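Long-range contact in protein prgH (Salmonella enterica subsp. enterica serovar Typhimurium, PDB 4G2S), which forms part of the basal body of the Salmonella type III secretion system, through which the bacterium probably delivers proteins during cell invasion: residues F53-I65 with I95-E107. Sequence-based numbering, arbitrary orientation.
Sequences FIPLDHGGVNFEI and IQVGELLILIRPE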
# COMPACT_ATOMS: atom_id res chain seq x y z
N PHE A 53 13.44 -1.95 -7.32
CA PHE A 53 12.72 -3.12 -7.76
C PHE A 53 12.27 -2.88 -9.16
O PHE A 53 11.66 -1.86 -9.42
CB PHE A 53 11.46 -3.42 -6.94
CG PHE A 53 10.63 -4.50 -7.53
CD1 PHE A 53 10.97 -5.82 -7.31
CD2 PHE A 53 9.53 -4.20 -8.35
CE1 PHE A 53 10.21 -6.83 -7.87
CE2 PHE A 53 8.78 -5.20 -8.92
CZ PHE A 53 9.12 -6.52 -8.67
N ILE A 54 12.53 -3.82 -10.06
CA ILE A 54 12.06 -3.78 -11.43
C ILE A 54 11.18 -5.02 -11.65
O ILE A 54 11.63 -6.12 -11.42
CB ILE A 54 13.27 -3.92 -12.42
CG1 ILE A 54 14.23 -2.77 -12.14
CG2 ILE A 54 12.82 -3.91 -13.87
CD1 ILE A 54 15.53 -2.86 -12.90
N PRO A 55 9.94 -4.84 -12.12
CA PRO A 55 9.07 -5.98 -12.43
C PRO A 55 9.41 -6.64 -13.77
O PRO A 55 9.73 -5.95 -14.76
CB PRO A 55 7.68 -5.35 -12.47
CG PRO A 55 7.91 -3.99 -12.99
CD PRO A 55 9.25 -3.56 -12.35
N LEU A 56 9.50 -7.95 -13.76
CA LEU A 56 9.74 -8.71 -14.98
C LEU A 56 9.09 -10.09 -14.77
O LEU A 56 9.36 -10.77 -13.79
CB LEU A 56 11.23 -8.83 -15.28
CG LEU A 56 11.60 -9.19 -16.72
CD1 LEU A 56 11.33 -8.05 -17.70
CD2 LEU A 56 13.07 -9.59 -16.78
N ASP A 57 8.20 -10.47 -15.68
CA ASP A 57 7.37 -11.68 -15.43
C ASP A 57 8.22 -12.95 -15.56
O ASP A 57 7.97 -13.91 -14.87
CB ASP A 57 6.15 -11.70 -16.34
CG ASP A 57 6.49 -11.44 -17.80
OD1 ASP A 57 7.69 -11.18 -18.09
OD2 ASP A 57 5.55 -11.48 -18.64
N HIS A 58 9.25 -12.90 -16.41
CA HIS A 58 10.11 -14.06 -16.68
C HIS A 58 11.58 -13.71 -16.89
O HIS A 58 11.94 -12.73 -17.57
CB HIS A 58 9.54 -14.83 -17.90
CG HIS A 58 10.47 -15.87 -18.48
ND1 HIS A 58 11.48 -15.55 -19.30
CD2 HIS A 58 10.48 -17.28 -18.37
CE1 HIS A 58 12.14 -16.67 -19.67
NE2 HIS A 58 11.52 -17.73 -19.12
N GLY A 59 12.46 -14.53 -16.33
CA GLY A 59 13.89 -14.43 -16.64
C GLY A 59 14.61 -13.34 -15.85
O GLY A 59 15.72 -12.93 -16.23
N GLY A 60 13.98 -12.86 -14.78
CA GLY A 60 14.58 -11.78 -13.99
C GLY A 60 15.74 -12.31 -13.15
O GLY A 60 15.65 -13.36 -12.53
N VAL A 61 16.83 -11.59 -13.13
CA VAL A 61 17.98 -11.91 -12.32
C VAL A 61 18.38 -10.64 -11.52
O VAL A 61 18.50 -9.60 -12.14
CB VAL A 61 19.19 -12.26 -13.18
CG1 VAL A 61 20.42 -12.49 -12.30
CG2 VAL A 61 18.94 -13.53 -14.03
N ASN A 62 18.64 -10.78 -10.22
CA ASN A 62 19.05 -9.59 -9.41
C ASN A 62 20.48 -9.25 -9.76
O ASN A 62 21.29 -10.19 -10.11
CB ASN A 62 18.92 -9.91 -7.94
CG ASN A 62 17.44 -10.15 -7.49
OD1 ASN A 62 16.47 -10.07 -8.31
ND2 ASN A 62 17.25 -10.38 -6.20
N PHE A 63 20.81 -8.00 -9.68
CA PHE A 63 22.17 -7.63 -9.95
C PHE A 63 22.60 -6.39 -9.17
O PHE A 63 21.74 -5.64 -8.73
CB PHE A 63 22.38 -7.44 -11.46
CG PHE A 63 21.59 -6.33 -12.07
CD1 PHE A 63 22.09 -5.07 -12.21
CD2 PHE A 63 20.32 -6.59 -12.58
CE1 PHE A 63 21.39 -4.05 -12.84
CE2 PHE A 63 19.60 -5.59 -13.20
CZ PHE A 63 20.09 -4.29 -13.30
N GLU A 64 23.92 -6.20 -9.01
CA GLU A 64 24.47 -4.98 -8.43
C GLU A 64 25.31 -4.30 -9.45
O GLU A 64 26.11 -4.92 -10.15
CB GLU A 64 25.30 -5.22 -7.16
CG GLU A 64 24.65 -6.16 -6.14
CD GLU A 64 25.39 -6.15 -4.80
OE1 GLU A 64 24.83 -6.55 -3.78
OE2 GLU A 64 26.53 -5.61 -4.75
N ILE A 65 25.19 -2.99 -9.48
CA ILE A 65 26.12 -2.12 -10.17
C ILE A 65 27.06 -1.44 -9.19
O ILE A 65 26.64 -0.85 -8.16
CB ILE A 65 25.40 -1.13 -11.10
CG1 ILE A 65 24.60 -1.94 -12.12
CG2 ILE A 65 26.41 -0.18 -11.75
CD1 ILE A 65 24.16 -1.17 -13.32
N ILE A 95 23.15 -3.82 -22.22
CA ILE A 95 23.71 -4.83 -21.33
C ILE A 95 22.53 -5.75 -21.01
O ILE A 95 21.49 -5.28 -20.49
CB ILE A 95 24.21 -4.13 -20.05
CG1 ILE A 95 25.39 -3.21 -20.34
CG2 ILE A 95 24.55 -5.12 -18.97
CD1 ILE A 95 25.74 -2.28 -19.16
N GLN A 96 22.67 -7.02 -21.33
CA GLN A 96 21.69 -8.02 -21.00
C GLN A 96 21.97 -8.64 -19.60
O GLN A 96 23.03 -9.19 -19.37
CB GLN A 96 21.71 -9.12 -22.05
CG GLN A 96 20.57 -10.08 -21.90
CD GLN A 96 20.23 -10.80 -23.19
OE1 GLN A 96 20.92 -10.68 -24.23
NE2 GLN A 96 19.19 -11.60 -23.12
N VAL A 97 21.02 -8.51 -18.69
CA VAL A 97 21.05 -9.24 -17.40
C VAL A 97 19.85 -10.11 -17.25
O VAL A 97 18.73 -9.59 -17.10
CB VAL A 97 21.05 -8.23 -16.20
CG1 VAL A 97 21.47 -8.92 -14.93
CG2 VAL A 97 21.95 -7.07 -16.44
N GLY A 98 20.02 -11.42 -17.24
CA GLY A 98 18.89 -12.31 -17.46
C GLY A 98 18.10 -11.82 -18.69
O GLY A 98 18.71 -11.55 -19.75
N GLU A 99 16.78 -11.69 -18.57
CA GLU A 99 15.95 -11.19 -19.71
C GLU A 99 15.78 -9.66 -19.66
O GLU A 99 15.07 -9.09 -20.50
CB GLU A 99 14.56 -11.85 -19.73
CG GLU A 99 14.17 -12.44 -21.07
CD GLU A 99 14.86 -13.76 -21.37
OE1 GLU A 99 16.00 -13.97 -20.88
OE2 GLU A 99 14.28 -14.58 -22.13
N LEU A 100 16.38 -8.99 -18.69
CA LEU A 100 16.35 -7.55 -18.68
C LEU A 100 17.42 -6.94 -19.56
O LEU A 100 18.58 -7.43 -19.62
CB LEU A 100 16.54 -7.06 -17.24
CG LEU A 100 16.26 -5.62 -17.00
CD1 LEU A 100 14.77 -5.30 -17.21
CD2 LEU A 100 16.76 -5.27 -15.62
N LEU A 101 17.07 -5.83 -20.20
CA LEU A 101 18.03 -5.06 -20.99
C LEU A 101 18.15 -3.62 -20.44
O LEU A 101 17.15 -2.87 -20.28
CB LEU A 101 17.58 -5.12 -22.47
CG LEU A 101 18.58 -5.03 -23.60
CD1 LEU A 101 17.88 -5.07 -24.93
CD2 LEU A 101 19.31 -3.72 -23.46
N ILE A 102 19.39 -3.24 -20.09
CA ILE A 102 19.66 -1.95 -19.49
C ILE A 102 20.74 -1.28 -20.24
O ILE A 102 21.43 -1.86 -21.03
CB ILE A 102 20.12 -2.07 -18.01
CG1 ILE A 102 21.47 -2.79 -17.92
CG2 ILE A 102 19.12 -2.89 -17.17
CD1 ILE A 102 22.03 -2.77 -16.49
N LEU A 103 20.96 -0.02 -19.91
CA LEU A 103 21.98 0.75 -20.53
C LEU A 103 22.47 1.67 -19.43
O LEU A 103 21.65 2.11 -18.65
CB LEU A 103 21.35 1.52 -21.72
CG LEU A 103 22.43 2.34 -22.42
CD1 LEU A 103 22.22 2.27 -23.92
CD2 LEU A 103 22.49 3.77 -21.92
N ILE A 104 23.81 1.86 -19.26
CA ILE A 104 24.36 2.75 -18.24
C ILE A 104 24.98 3.94 -19.01
O ILE A 104 25.82 3.74 -19.92
CB ILE A 104 25.43 2.06 -17.34
CG1 ILE A 104 24.86 0.80 -16.67
CG2 ILE A 104 25.95 3.04 -16.31
CD1 ILE A 104 25.92 -0.12 -16.05
N ARG A 105 24.54 5.16 -18.68
CA ARG A 105 25.02 6.38 -19.35
C ARG A 105 25.47 7.44 -18.34
O ARG A 105 24.96 7.50 -17.24
CB ARG A 105 23.92 6.97 -20.24
CG ARG A 105 22.78 7.52 -19.46
CD ARG A 105 21.64 7.98 -20.38
NE ARG A 105 20.64 8.73 -19.65
CZ ARG A 105 20.79 9.96 -19.19
NH1 ARG A 105 21.91 10.63 -19.40
NH2 ARG A 105 19.78 10.56 -18.61
N PRO A 106 26.41 8.34 -18.75
CA PRO A 106 26.62 9.55 -18.00
C PRO A 106 25.38 10.43 -17.99
O PRO A 106 24.63 10.48 -18.99
CB PRO A 106 27.69 10.26 -18.79
CG PRO A 106 28.38 9.20 -19.54
CD PRO A 106 27.30 8.26 -19.91
N GLU A 107 25.18 11.12 -16.89
CA GLU A 107 23.97 11.89 -16.74
C GLU A 107 23.85 12.92 -17.89
O GLU A 107 22.77 13.14 -18.44
CB GLU A 107 23.97 12.58 -15.39
CG GLU A 107 22.72 13.39 -15.09
CD GLU A 107 22.80 14.04 -13.72
OE1 GLU A 107 23.92 14.11 -13.17
OE2 GLU A 107 21.75 14.47 -13.19
O HOH W 1 17.27 -9.11 -14.68
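The two sheets of the FHA-type beta sandwich face each other here: strands 51-55 and 63-67 of the mixed sheet pack against the hairpin of strands 95-97 and 100-106, and the loop residues 56-61 pack over the type II' turn from Val-97 to Leu-100. The axes of strands 63-65 and 100-106 pass 11.6 Å apart, nearly parallel, a separation bridged by side chains from both sheets. Phe-63 meets three hairpin residues. Its CG sits between the backbone N and carbonyl carbon (chi1 64°), which stands the ring up among the hairpin residues. CG2 of Val-97 lies over the middle of one ring face, a CH-pi contact of 4.3 Å to the centroid, while CD2 of Leu-100 meets the ring edge at CE2, and CD1 of Ile-102 approaches CE1 obliquely. The same CD2 methyl of Leu-100 also touches Ile-54 CD1, at 3.8 Å. Phe-30 of the adjacent strand 26-33 stacks with the Phe-63 ring.

At the turn the contact becomes polar. Glu-99 N donates to Gly-59 O (2.9 Å, 162° at the hydrogen), approaching from above the carbonyl plane, and Gly-98 CA adds a CA-H...O contact to that same oxygen. Val-61 sets CG2 against Gly-98 CA at 3.6 Å, so that Gly-98, at positive phi (47°), lies against both this methyl and Gly-59 O. Beside it a water accepts from Val-61 N and donates to Val-97 O, linking the backbones of Val-61 and Val-97. At the other end of the interface, Ile-65 and Ile-104 reach tip to tip, their CD1 methyls pressed to 3.4 Å, tighter than usual van der Waals contact.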